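Local structure of internalin C2 (Listeria monocytogenes serotype 4b str. F2365, 4FHO) at residues Leu98-Lys104 and Asp119-Ile125; Val106-Ala110 and Pro130-Leu134; Val139-Asn145 and Tyr161-Asn167; Thr157-Leu162 and Lys180-Arg185; Leu197-Leu203 and Leu222-Phe226. The protein belongs to the leucine-rich-repeat internalin family and probably serves adhesion to, or invasion of, host cells by the bacterium. All coordinates share one frame; numbering follows the deposited sequence.

Contact 1 (Leu98-Lys104 and Asp119-Ile125); sequences LSGNPLK and DLTSTQI
The carboxamide of Q124 meets K104 through its oxygen and P102 beside its nitrogen: K104 NZ donates to Q124 OE1 at 2.9 Å, tilted 31° from the carbonyl plane, while P102 CB stands 3.7 Å from Q124 NE2. A second flat group, the D119 carboxylate, has S99 CB 3.7 Å from OD1. That oxygen also takes T121 OG1 on its syn side and T121 N, which makes an Asx turn. The N101 amide holds L98 O almost in its own plane, with further bonds to L76 and I81 in the preceding coil. T123 works on both sides of the contact: its OG1, set between backbone N and carbonyl carbon (chi1 56°), bonds L120 O at 2.7 Å within its own segment, and CG2 packs across it, 3.6 Å from L103 CD1. Backbone N-H groups of L98, G100 and K104 donate to the carbonyls of D119, T121 and T123. N101 and T123, 22 residues apart, occupy the same place in successive turns, the position usually held by asparagine after the strand of a leucine-rich repeat.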
# COMPACT_ATOMS: atom_id res chain seq x y z
N LEU A 98 -4.44 3.12 0.68
CA LEU A 98 -5.19 3.66 -0.45
C LEU A 98 -6.27 2.73 -0.98
O LEU A 98 -6.83 2.98 -2.06
CB LEU A 98 -4.20 4.03 -1.55
CG LEU A 98 -3.29 5.22 -1.27
CD1 LEU A 98 -2.28 5.32 -2.40
CD2 LEU A 98 -4.11 6.50 -1.14
N SER A 99 -6.58 1.68 -0.21
CA SER A 99 -7.62 0.68 -0.53
C SER A 99 -8.96 1.30 -1.00
O SER A 99 -9.45 2.22 -0.38
CB SER A 99 -7.88 -0.20 0.71
OG SER A 99 -9.04 -1.01 0.56
N GLY A 100 -9.51 0.78 -2.10
CA GLY A 100 -10.81 1.22 -2.63
C GLY A 100 -10.79 2.44 -3.56
O GLY A 100 -11.81 2.73 -4.17
N ASN A 101 -9.66 3.14 -3.68
CA ASN A 101 -9.55 4.32 -4.52
C ASN A 101 -9.35 3.92 -5.97
O ASN A 101 -8.59 3.01 -6.24
CB ASN A 101 -8.40 5.24 -4.08
CG ASN A 101 -8.70 6.00 -2.80
OD1 ASN A 101 -9.38 7.02 -2.82
ND2 ASN A 101 -8.21 5.48 -1.67
N PRO A 102 -9.99 4.62 -6.92
CA PRO A 102 -9.85 4.26 -8.35
C PRO A 102 -8.51 4.74 -8.93
O PRO A 102 -8.49 5.62 -9.79
CB PRO A 102 -11.04 4.99 -8.98
CG PRO A 102 -11.16 6.22 -8.18
CD PRO A 102 -10.92 5.76 -6.76
N LEU A 103 -7.41 4.17 -8.47
CA LEU A 103 -6.06 4.62 -8.85
C LEU A 103 -5.68 4.31 -10.29
O LEU A 103 -5.13 5.17 -10.97
CB LEU A 103 -4.99 4.06 -7.91
CG LEU A 103 -5.18 4.32 -6.42
CD1 LEU A 103 -4.09 3.56 -5.68
CD2 LEU A 103 -5.19 5.80 -6.07
N LYS A 104 -5.94 3.08 -10.74
CA LYS A 104 -5.67 2.56 -12.09
C LYS A 104 -4.21 2.22 -12.32
O LYS A 104 -3.91 1.22 -12.95
CB LYS A 104 -6.21 3.47 -13.21
CG LYS A 104 -7.70 3.80 -13.11
CD LYS A 104 -8.59 2.86 -13.94
CE LYS A 104 -9.78 3.59 -14.54
NZ LYS A 104 -10.71 4.00 -13.47
N ASP A 119 -1.16 -0.51 1.30
CA ASP A 119 -2.45 -1.16 1.00
C ASP A 119 -3.03 -0.62 -0.30
O ASP A 119 -3.53 0.51 -0.35
CB ASP A 119 -3.43 -1.00 2.15
CG ASP A 119 -4.70 -1.84 1.99
OD1 ASP A 119 -4.98 -2.44 0.92
OD2 ASP A 119 -5.45 -1.90 2.97
N LEU A 120 -3.01 -1.47 -1.33
CA LEU A 120 -3.55 -1.16 -2.66
C LEU A 120 -4.71 -2.09 -3.05
O LEU A 120 -4.99 -2.29 -4.25
CB LEU A 120 -2.42 -1.19 -3.70
CG LEU A 120 -1.29 -0.18 -3.49
CD1 LEU A 120 -0.16 -0.53 -4.45
CD2 LEU A 120 -1.76 1.27 -3.65
N THR A 121 -5.42 -2.61 -2.04
CA THR A 121 -6.64 -3.41 -2.23
C THR A 121 -7.69 -2.65 -3.05
O THR A 121 -7.96 -1.52 -2.76
CB THR A 121 -7.24 -3.83 -0.87
OG1 THR A 121 -6.23 -4.53 -0.10
CG2 THR A 121 -8.49 -4.69 -1.06
N SER A 122 -8.23 -3.28 -4.10
CA SER A 122 -9.34 -2.71 -4.90
C SER A 122 -9.02 -1.32 -5.44
O SER A 122 -9.76 -0.38 -5.18
CB SER A 122 -10.65 -2.68 -4.07
OG SER A 122 -10.94 -3.95 -3.55
N THR A 123 -7.86 -1.19 -6.08
CA THR A 123 -7.42 0.09 -6.68
C THR A 123 -7.46 0.10 -8.20
O THR A 123 -7.00 1.06 -8.83
CB THR A 123 -6.07 0.54 -6.11
OG1 THR A 123 -5.08 -0.47 -6.29
CG2 THR A 123 -6.23 0.84 -4.59
N GLN A 124 -8.08 -0.93 -8.79
CA GLN A 124 -8.19 -1.11 -10.24
C GLN A 124 -6.83 -1.10 -10.94
O GLN A 124 -6.73 -0.64 -12.08
CB GLN A 124 -9.11 -0.04 -10.87
CG GLN A 124 -10.48 0.05 -10.23
CD GLN A 124 -11.35 1.16 -10.80
OE1 GLN A 124 -11.20 1.56 -11.94
NE2 GLN A 124 -12.25 1.64 -9.99
N ILE A 125 -5.80 -1.63 -10.29
CA ILE A 125 -4.46 -1.74 -10.89
C ILE A 125 -4.30 -3.07 -11.62
O ILE A 125 -4.92 -4.09 -11.25
CB ILE A 125 -3.31 -1.42 -9.89
CG1 ILE A 125 -3.22 -2.42 -8.72
CG2 ILE A 125 -3.46 0.01 -9.36
CD1 ILE A 125 -2.09 -2.12 -7.74

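Contact 2 (Val106-Ala110 and Pro130-Leu134); sequences VSAIA and PLAGL
I109 and L131 cross at a slant, their ends so close that I109 CD1 lies 3.5 Å from L131 CD2, tighter than usual van der Waals contact. The same methyl of I109 meets L134 from another direction: these two side chains run at about a right angle, CD1 to CD1 at 4.1 Å. I109 reaches both because CG1 stands between its backbone N and carbonyl carbon (chi1 71°) and the chain then extends to CD1. V106 also slants across L131, placing its CG2 3.9 Å from L131 CD2, so that one leucine methyl takes a neighbour from each of two residues. The contact joins short 3-10 segments, with their flanking loops, of adjacent leucine-rich repeats, on the side of the coil away from the parallel strands, and the buried ends of I109, L131 and L134 all pack against L118 of strand 117-119. Further out, P130 points its CB at the other segment: P130 CB is 3.3 Å from V106 O, and P130 CG is 3.7 Å from S107 CA. A110 comes alongside, its CB 3.3 Å from P130 O, while A110 CA makes a C-H...O contact to the same carbonyl. No hydrogen bond joins the two segments.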
# COMPACT_ATOMS: atom_id res chain seq x y z
N VAL A 106 -0.13 2.95 -10.08
CA VAL A 106 0.57 3.53 -8.92
C VAL A 106 1.98 4.04 -9.30
O VAL A 106 2.91 3.97 -8.50
CB VAL A 106 0.59 2.53 -7.74
CG1 VAL A 106 -0.84 2.31 -7.25
CG2 VAL A 106 1.26 1.23 -8.13
N SER A 107 2.12 4.61 -10.50
CA SER A 107 3.41 5.17 -10.97
C SER A 107 3.96 6.23 -10.02
O SER A 107 5.16 6.26 -9.74
CB SER A 107 3.28 5.77 -12.38
OG SER A 107 2.91 4.76 -13.31
N ALA A 108 3.07 7.05 -9.47
CA ALA A 108 3.44 8.15 -8.59
C ALA A 108 4.09 7.76 -7.26
O ALA A 108 4.65 8.63 -6.61
CB ALA A 108 2.23 9.07 -8.33
N ILE A 109 4.01 6.49 -6.83
CA ILE A 109 4.63 6.08 -5.56
C ILE A 109 6.01 5.44 -5.68
O ILE A 109 6.62 5.12 -4.64
CB ILE A 109 3.68 5.19 -4.71
CG1 ILE A 109 3.48 3.79 -5.28
CG2 ILE A 109 2.34 5.88 -4.53
CD1 ILE A 109 2.99 2.81 -4.25
N ALA A 110 6.52 5.28 -6.91
CA ALA A 110 7.80 4.58 -7.16
C ALA A 110 9.02 5.16 -6.42
O ALA A 110 9.95 4.42 -6.09
CB ALA A 110 8.09 4.43 -8.66
N PRO A 130 5.89 -0.21 -10.63
CA PRO A 130 6.37 0.90 -9.79
C PRO A 130 6.78 0.54 -8.35
O PRO A 130 7.49 1.32 -7.73
CB PRO A 130 5.18 1.87 -9.78
CG PRO A 130 4.51 1.62 -11.09
CD PRO A 130 4.54 0.11 -11.15
N LEU A 131 6.37 -0.61 -7.84
CA LEU A 131 6.73 -1.02 -6.48
C LEU A 131 8.17 -1.58 -6.35
O LEU A 131 8.68 -1.67 -5.23
CB LEU A 131 5.70 -2.02 -5.91
CG LEU A 131 4.20 -1.68 -6.04
CD1 LEU A 131 3.35 -2.63 -5.18
CD2 LEU A 131 3.89 -0.23 -5.68
N ALA A 132 8.83 -1.93 -7.46
CA ALA A 132 10.16 -2.59 -7.40
C ALA A 132 11.26 -1.87 -6.60
O ALA A 132 12.14 -2.53 -6.05
CB ALA A 132 10.68 -2.93 -8.79
N GLY A 133 11.17 -0.54 -6.52
CA GLY A 133 12.10 0.29 -5.74
C GLY A 133 11.79 0.48 -4.25
O GLY A 133 12.57 1.11 -3.52
N LEU A 134 10.65 -0.05 -3.81
CA LEU A 134 10.17 0.10 -2.43
C LEU A 134 10.78 -1.00 -1.56
O LEU A 134 10.09 -1.89 -1.05
CB LEU A 134 8.65 0.09 -2.39
CG LEU A 134 7.94 1.08 -3.32
CD1 LEU A 134 6.45 1.11 -3.00
CD2 LEU A 134 8.52 2.48 -3.24

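Contact 3 (Val139-Asn145 and Tyr161-Asn167); sequences VLYLDLN and YLSIGNN
D143 and S163 mark the tight, polar centre of this contact: S163 OG lies 2.7 Å from both D143 OD1 and OD2, so which oxygen it bonds is not settled. D143 OD1 also receives a weak bond from G165 N. Deeper in, N167 ND2 donates to L142 O at 2.8 Å, arriving 45° above the carbonyl plane, while N145 ND2 reaches L142 O from the opposite face. N167 ND2 binds I164 O as well, so both of its hydrogens are used, and N145 in turn bonds L120 of the previous coil. This is the asparagine ladder of a leucine-rich repeat. L140 and L162 run side by side into the core, CD2 to CD1 at 4.0 Å. Packing is close on the opposite face too, which carries V139, Y141, Y161 and S163: the two tyrosine rings meet obliquely, planes at 52°, with Y141 CE2 3.4 Å from Y161 CE1.

The loose, solvent side is at L144 and N166. Exposed L144 lays CD2 alongside N166 CB at 3.6 Å, while L144 N donates to G165 O. Strands 139-141 and 161-163 are parallel (axes 4° apart, 4.9 Å at closest), tied by alternating backbone bonds of L140, L142 and S163. They sit mid-sheet, with strand 117-119 bordering the first and strand 183-185 the second.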
# COMPACT_ATOMS: atom_id res chain seq x y z
N VAL A 139 4.80 -5.04 4.59
CA VAL A 139 3.40 -5.44 4.49
C VAL A 139 2.84 -4.87 3.17
O VAL A 139 2.85 -3.64 2.96
CB VAL A 139 2.61 -4.96 5.72
CG1 VAL A 139 1.14 -5.38 5.66
CG2 VAL A 139 3.25 -5.52 7.00
N LEU A 140 2.38 -5.75 2.30
CA LEU A 140 1.82 -5.36 1.02
C LEU A 140 0.49 -6.04 0.77
O LEU A 140 0.43 -7.26 0.78
CB LEU A 140 2.82 -5.67 -0.10
CG LEU A 140 2.42 -5.25 -1.52
CD1 LEU A 140 2.05 -3.75 -1.62
CD2 LEU A 140 3.52 -5.59 -2.52
N TYR A 141 -0.57 -5.24 0.57
CA TYR A 141 -1.87 -5.76 0.14
C TYR A 141 -2.12 -5.38 -1.32
O TYR A 141 -2.24 -4.20 -1.64
CB TYR A 141 -3.02 -5.21 1.00
CG TYR A 141 -2.88 -5.34 2.50
CD1 TYR A 141 -2.18 -4.38 3.24
CD2 TYR A 141 -3.50 -6.39 3.20
CE1 TYR A 141 -2.08 -4.48 4.65
CE2 TYR A 141 -3.39 -6.50 4.59
CZ TYR A 141 -2.69 -5.54 5.31
OH TYR A 141 -2.58 -5.63 6.67
N LEU A 142 -2.28 -6.39 -2.17
CA LEU A 142 -2.59 -6.21 -3.59
C LEU A 142 -3.91 -6.88 -4.02
O LEU A 142 -4.15 -7.04 -5.21
CB LEU A 142 -1.42 -6.76 -4.40
CG LEU A 142 -0.10 -5.98 -4.30
CD1 LEU A 142 1.01 -6.67 -5.11
CD2 LEU A 142 -0.22 -4.53 -4.73
N ASP A 143 -4.79 -7.18 -3.06
CA ASP A 143 -6.00 -7.97 -3.29
C ASP A 143 -7.03 -7.24 -4.12
O ASP A 143 -7.09 -6.03 -4.06
CB ASP A 143 -6.69 -8.33 -1.97
CG ASP A 143 -5.76 -9.02 -1.02
OD1 ASP A 143 -5.60 -10.24 -1.12
OD2 ASP A 143 -5.13 -8.30 -0.22
N LEU A 144 -7.82 -8.00 -4.88
CA LEU A 144 -9.01 -7.47 -5.59
C LEU A 144 -8.62 -6.45 -6.69
O LEU A 144 -9.22 -5.39 -6.83
CB LEU A 144 -10.04 -6.91 -4.59
CG LEU A 144 -10.58 -7.91 -3.54
CD1 LEU A 144 -11.09 -7.23 -2.27
CD2 LEU A 144 -11.68 -8.70 -4.22
N ASN A 145 -7.59 -6.79 -7.44
CA ASN A 145 -7.14 -6.05 -8.61
C ASN A 145 -7.15 -7.00 -9.82
O ASN A 145 -7.87 -8.00 -9.80
CB ASN A 145 -5.77 -5.44 -8.26
CG ASN A 145 -5.90 -4.29 -7.27
OD1 ASN A 145 -6.57 -3.33 -7.54
ND2 ASN A 145 -5.27 -4.41 -6.11
N TYR A 161 4.50 -9.93 5.04
CA TYR A 161 3.06 -10.18 4.76
C TYR A 161 2.77 -9.76 3.34
O TYR A 161 2.94 -8.58 3.01
CB TYR A 161 2.22 -9.39 5.75
CG TYR A 161 0.73 -9.66 5.71
CD1 TYR A 161 -0.07 -9.09 4.72
CD2 TYR A 161 0.10 -10.45 6.68
CE1 TYR A 161 -1.44 -9.33 4.67
CE2 TYR A 161 -1.28 -10.68 6.64
CZ TYR A 161 -2.04 -10.11 5.63
OH TYR A 161 -3.40 -10.31 5.54
N LEU A 162 2.32 -10.70 2.51
CA LEU A 162 1.93 -10.43 1.12
C LEU A 162 0.53 -10.99 0.89
O LEU A 162 0.31 -12.18 1.04
CB LEU A 162 2.91 -11.05 0.13
CG LEU A 162 2.63 -10.89 -1.38
CD1 LEU A 162 2.47 -9.43 -1.80
CD2 LEU A 162 3.71 -11.56 -2.24
N SER A 163 -0.38 -10.12 0.46
CA SER A 163 -1.74 -10.50 0.15
C SER A 163 -2.00 -10.17 -1.32
O SER A 163 -1.98 -9.00 -1.70
CB SER A 163 -2.68 -9.76 1.09
OG SER A 163 -3.95 -10.31 1.05
N ILE A 164 -2.28 -11.20 -2.12
CA ILE A 164 -2.50 -11.09 -3.57
C ILE A 164 -3.77 -11.82 -4.04
O ILE A 164 -3.91 -12.12 -5.22
CB ILE A 164 -1.27 -11.61 -4.36
CG1 ILE A 164 -0.91 -13.05 -3.98
CG2 ILE A 164 -0.08 -10.67 -4.16
CD1 ILE A 164 0.03 -13.72 -4.96
N GLY A 165 -4.72 -12.03 -3.13
CA GLY A 165 -5.98 -12.72 -3.45
C GLY A 165 -6.85 -11.98 -4.45
O GLY A 165 -6.74 -10.78 -4.57
N ASN A 166 -7.66 -12.72 -5.20
CA ASN A 166 -8.53 -12.15 -6.25
C ASN A 166 -7.75 -11.32 -7.28
O ASN A 166 -7.96 -10.12 -7.43
CB ASN A 166 -9.68 -11.35 -5.63
CG ASN A 166 -10.55 -12.19 -4.72
OD1 ASN A 166 -11.45 -12.88 -5.19
ND2 ASN A 166 -10.29 -12.14 -3.43
N ASN A 167 -6.75 -11.96 -7.89
CA ASN A 167 -6.01 -11.40 -9.01
C ASN A 167 -5.98 -12.46 -10.12
O ASN A 167 -6.83 -13.35 -10.12
CB ASN A 167 -4.63 -10.92 -8.50
CG ASN A 167 -4.69 -9.55 -7.86
OD1 ASN A 167 -4.88 -8.58 -8.55
ND2 ASN A 167 -4.52 -9.48 -6.54

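Contact 4 (Thr157-Leu162 and Lys180-Arg185); sequences TNLQYL and KLTTLR. With SO4 (sulfate ion), chain C.
Successive rungs of the parallel leucine-rich-repeat sheet are joined here, Y161 pairing with T183 and L162 with L184, preceded by the turns that lead into the two strands. Q160 O is gripped by three donors: T182 N at 2.9 Å in its carbonyl plane and on a lone pair, T182 OG1 from above the plane, and T183 N. L162 N and R185 N then continue the ladder with bonds to T183 O and L162 O. In the turns, the extended K180 chain runs alongside N158 and its NZ donates to N158 OD1 at 2.8 Å, in the carbonyl plane; a water bridges T157 O, L159 O and K180 N. L181 CD2 enters the core 3.9 Å from L162 CB.

On the other face of the sheet T183 CB packs 3.6 Å from Y161 CD2. Beyond it, Y161 OH lies 3.1 Å above the plane of the R185 guanidinium, toward its rim, with ring and guanidinium planes 56° apart. The N-H of R185 NH1 is poorly aimed at the Y161 hydroxyl, so their 3.3 Å approach (NH1 to OH) is not a hydrogen bond. A sulfate, probably from the crystallisation liquor, sits at the guanidinium edge, its O2 2.9 Å from R185 NH1 and its O4 bonded to NH2, while R185 NE forms a salt bridge with E205. Strand 139-141 flanks Y161 and L162 through V139 and L140, and strand 205-207 borders T183 and R185.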
# COMPACT_ATOMS: atom_id res chain seq x y z
N THR A 157 12.84 -7.90 -0.45
CA THR A 157 13.34 -8.92 0.48
C THR A 157 13.00 -8.69 1.95
O THR A 157 13.22 -9.58 2.76
CB THR A 157 14.88 -9.06 0.35
OG1 THR A 157 15.49 -7.79 0.62
CG2 THR A 157 15.28 -9.53 -1.04
N ASN A 158 12.47 -7.51 2.30
CA ASN A 158 11.91 -7.27 3.65
C ASN A 158 10.44 -7.66 3.86
O ASN A 158 9.91 -7.49 4.96
CB ASN A 158 12.17 -5.81 4.07
CG ASN A 158 13.66 -5.51 4.24
OD1 ASN A 158 14.36 -6.20 4.97
ND2 ASN A 158 14.14 -4.48 3.56
N LEU A 159 9.78 -8.21 2.83
CA LEU A 159 8.35 -8.54 2.91
C LEU A 159 8.09 -9.67 3.92
O LEU A 159 8.70 -10.74 3.82
CB LEU A 159 7.75 -8.90 1.54
CG LEU A 159 7.36 -7.74 0.59
CD1 LEU A 159 6.99 -8.26 -0.79
CD2 LEU A 159 6.23 -6.90 1.15
N GLN A 160 7.25 -9.39 4.92
CA GLN A 160 6.74 -10.37 5.90
C GLN A 160 5.31 -10.83 5.59
O GLN A 160 4.96 -11.97 5.89
CB GLN A 160 6.75 -9.74 7.31
CG GLN A 160 8.14 -9.34 7.80
CD GLN A 160 8.11 -8.70 9.18
OE1 GLN A 160 7.32 -9.08 10.05
NE2 GLN A 160 8.98 -7.72 9.39
N TYR A 161 4.50 -9.93 5.04
CA TYR A 161 3.06 -10.18 4.76
C TYR A 161 2.77 -9.76 3.34
O TYR A 161 2.94 -8.58 3.01
CB TYR A 161 2.22 -9.39 5.75
CG TYR A 161 0.73 -9.66 5.71
CD1 TYR A 161 -0.07 -9.09 4.72
CD2 TYR A 161 0.10 -10.45 6.68
CE1 TYR A 161 -1.44 -9.33 4.67
CE2 TYR A 161 -1.28 -10.68 6.64
CZ TYR A 161 -2.04 -10.11 5.63
OH TYR A 161 -3.40 -10.31 5.54
N LEU A 162 2.32 -10.70 2.51
CA LEU A 162 1.93 -10.43 1.12
C LEU A 162 0.53 -10.99 0.89
O LEU A 162 0.31 -12.18 1.04
CB LEU A 162 2.91 -11.05 0.13
CG LEU A 162 2.63 -10.89 -1.38
CD1 LEU A 162 2.47 -9.43 -1.80
CD2 LEU A 162 3.71 -11.56 -2.24
N LYS A 180 11.73 -13.68 4.45
CA LYS A 180 11.05 -13.23 5.69
C LYS A 180 9.53 -13.45 5.71
O LYS A 180 8.91 -13.19 6.75
CB LYS A 180 11.39 -11.77 5.98
CG LYS A 180 12.88 -11.52 6.19
CD LYS A 180 13.12 -10.07 6.59
CE LYS A 180 14.59 -9.76 6.70
NZ LYS A 180 14.78 -8.29 6.86
N LEU A 181 8.93 -13.91 4.60
CA LEU A 181 7.46 -14.05 4.53
C LEU A 181 6.90 -15.05 5.54
O LEU A 181 7.30 -16.23 5.53
CB LEU A 181 6.96 -14.48 3.14
CG LEU A 181 6.78 -13.46 2.02
CD1 LEU A 181 6.29 -14.18 0.79
CD2 LEU A 181 5.84 -12.33 2.41
N THR A 182 5.99 -14.58 6.39
CA THR A 182 5.21 -15.43 7.29
C THR A 182 3.76 -15.66 6.82
O THR A 182 3.17 -16.69 7.18
CB THR A 182 5.22 -14.89 8.74
OG1 THR A 182 4.88 -13.50 8.74
CG2 THR A 182 6.59 -15.07 9.36
N THR A 183 3.20 -14.74 6.03
CA THR A 183 1.85 -14.89 5.48
C THR A 183 1.85 -14.65 3.98
O THR A 183 2.34 -13.61 3.50
CB THR A 183 0.86 -13.94 6.16
OG1 THR A 183 0.85 -14.20 7.57
CG2 THR A 183 -0.55 -14.10 5.58
N LEU A 184 1.32 -15.63 3.24
CA LEU A 184 1.00 -15.47 1.83
C LEU A 184 -0.48 -15.78 1.69
O LEU A 184 -0.89 -16.91 1.90
CB LEU A 184 1.81 -16.39 0.92
CG LEU A 184 1.47 -16.31 -0.58
CD1 LEU A 184 1.75 -14.92 -1.13
CD2 LEU A 184 2.22 -17.36 -1.39
N ARG A 185 -1.26 -14.77 1.31
CA ARG A 185 -2.67 -14.94 1.03
C ARG A 185 -2.88 -14.76 -0.46
O ARG A 185 -2.64 -13.68 -0.99
CB ARG A 185 -3.49 -13.95 1.82
CG ARG A 185 -3.55 -14.30 3.30
CD ARG A 185 -4.43 -13.32 4.01
NE ARG A 185 -4.64 -13.69 5.39
CZ ARG A 185 -5.48 -13.09 6.22
NH1 ARG A 185 -6.22 -12.04 5.83
NH2 ARG A 185 -5.58 -13.52 7.47
S SO4 C . -8.08 -10.58 8.51
O1 SO4 C . -9.29 -11.37 8.87
O2 SO4 C . -8.11 -10.28 7.05
O3 SO4 C . -8.04 -9.31 9.26
O4 SO4 C . -6.88 -11.38 8.83
O HOH W 1 11.20 -11.38 2.67

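Contact 5 (Leu197-Leu203 and Leu222-Phe226); sequences LASLPNL and LSNLF
L222 inserts its side chain among the backbone carbonyls of L197 and L200. From CB the chain turns to a CG anti to the carbonyl carbon (chi1 -61°), and CG lies 4.1 Å from L197 O. There it forks: CD1 approaches L197 O at 3.6 Å and L203 CD1 at 4.0 Å, whereas CD2 comes 3.2 Å from L200 O. The leucine tip thus rests against the chain that runs from the 3-10 segment into the type I turn L200-L203. Polar contact is sparse. N224 ND2 donates to P201 O at 3.0 Å, with the acceptor 13° out of the amide plane and the donor tilted 30° from the carbonyl plane, but N224 N is buried without a partner. L225 CD1 reaches L203 CB at 4.1 Å. A 3-10 segment with its following turn (197-203) and the loop 222-226 lead into the last two strands of the leucine-rich-repeat sheet: the first into strand 205-207, where L197 and L225 both touch V206, and the second into strand 227-229.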
# COMPACT_ATOMS: atom_id res chain seq x y z
N LEU A 197 7.44 -21.91 -3.00
CA LEU A 197 7.17 -21.77 -1.56
C LEU A 197 8.08 -22.63 -0.68
O LEU A 197 8.25 -22.31 0.49
CB LEU A 197 5.68 -22.03 -1.25
CG LEU A 197 4.61 -21.23 -2.04
CD1 LEU A 197 3.23 -21.44 -1.44
CD2 LEU A 197 4.91 -19.75 -2.16
N ALA A 198 8.71 -23.66 -1.25
CA ALA A 198 9.68 -24.51 -0.52
C ALA A 198 10.92 -23.78 0.02
O ALA A 198 11.50 -24.22 1.02
CB ALA A 198 10.12 -25.69 -1.38
N SER A 199 11.32 -22.68 -0.64
CA SER A 199 12.42 -21.82 -0.17
C SER A 199 11.96 -20.66 0.74
O SER A 199 12.75 -19.74 1.00
CB SER A 199 13.22 -21.29 -1.38
OG SER A 199 12.44 -20.42 -2.18
N LEU A 200 10.72 -20.71 1.24
CA LEU A 200 10.18 -19.72 2.19
C LEU A 200 9.97 -20.42 3.55
O LEU A 200 8.85 -20.86 3.86
CB LEU A 200 8.87 -19.12 1.64
CG LEU A 200 8.97 -18.46 0.26
CD1 LEU A 200 7.62 -17.91 -0.17
CD2 LEU A 200 10.02 -17.37 0.22
N PRO A 201 11.05 -20.55 4.36
CA PRO A 201 10.97 -21.37 5.58
C PRO A 201 10.13 -20.83 6.75
O PRO A 201 9.71 -21.60 7.62
CB PRO A 201 12.44 -21.51 6.00
CG PRO A 201 13.09 -20.29 5.47
CD PRO A 201 12.43 -20.05 4.15
N ASN A 202 9.86 -19.52 6.76
CA ASN A 202 9.15 -18.89 7.87
C ASN A 202 7.63 -18.81 7.68
O ASN A 202 6.96 -18.25 8.54
CB ASN A 202 9.77 -17.51 8.18
CG ASN A 202 11.24 -17.62 8.54
OD1 ASN A 202 11.58 -18.13 9.60
ND2 ASN A 202 12.12 -17.15 7.66
N LEU A 203 7.09 -19.39 6.59
CA LEU A 203 5.65 -19.36 6.30
C LEU A 203 4.84 -20.02 7.41
O LEU A 203 5.11 -21.18 7.79
CB LEU A 203 5.30 -20.02 4.95
CG LEU A 203 5.54 -19.24 3.66
CD1 LEU A 203 5.32 -20.18 2.48
CD2 LEU A 203 4.59 -18.04 3.57
N LEU A 222 8.28 -27.36 5.13
CA LEU A 222 8.05 -26.11 5.85
C LEU A 222 7.54 -26.42 7.25
O LEU A 222 6.43 -26.96 7.40
CB LEU A 222 7.05 -25.23 5.10
CG LEU A 222 7.45 -24.80 3.69
CD1 LEU A 222 6.33 -23.95 3.12
CD2 LEU A 222 8.78 -24.06 3.65
N SER A 223 8.36 -26.12 8.26
CA SER A 223 8.14 -26.58 9.64
C SER A 223 7.44 -25.58 10.56
O SER A 223 7.09 -25.96 11.66
CB SER A 223 9.47 -27.04 10.26
OG SER A 223 10.38 -25.96 10.40
N ASN A 224 7.25 -24.33 10.13
CA ASN A 224 6.51 -23.31 10.92
C ASN A 224 5.04 -23.12 10.48
O ASN A 224 4.37 -22.22 10.98
CB ASN A 224 7.26 -21.98 10.89
CG ASN A 224 8.68 -22.10 11.43
OD1 ASN A 224 8.89 -22.44 12.59
ND2 ASN A 224 9.66 -21.80 10.58
N LEU A 225 4.54 -24.02 9.64
CA LEU A 225 3.27 -23.84 8.93
C LEU A 225 2.14 -24.17 9.90
O LEU A 225 2.09 -25.27 10.44
CB LEU A 225 3.26 -24.78 7.70
CG LEU A 225 2.53 -24.52 6.40
CD1 LEU A 225 2.75 -23.11 5.88
CD2 LEU A 225 3.00 -25.55 5.38
N PHE A 226 1.27 -23.19 10.18
CA PHE A 226 0.04 -23.42 10.95
C PHE A 226 -1.12 -23.86 10.06
O PHE A 226 -1.87 -24.73 10.47
CB PHE A 226 -0.37 -22.21 11.80
CG PHE A 226 -1.63 -22.45 12.61
CD1 PHE A 226 -1.59 -23.23 13.77
CD2 PHE A 226 -2.87 -21.94 12.17
CE1 PHE A 226 -2.75 -23.49 14.50
CE2 PHE A 226 -4.03 -22.20 12.91
CZ PHE A 226 -3.97 -22.96 14.07

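Contacts 3 and 4 share Y161 and L162 and both use strand 161-163, so they form one stretch of ladder, regular in its backbone bonds. Contacts 1 and 2 join the same two neighbouring coils and touch where L120 and I125 meet V106, yet contact 1 is hydrogen-bonded and contact 2 apolar. Contacts 1 and 3 use the same after-strand position, T123 interrupting the asparagine series. Contact 5 has a single hydrogen bond, from a side chain. All five mix buried leucines with exposed outer residues. The centre of contact 5 is about 24 Å from the centre of the chain, toward the C-terminal end, against about 9 Å for contact 1. Contact 4 carries an arginine on the tyrosine face and a lysine at the turn.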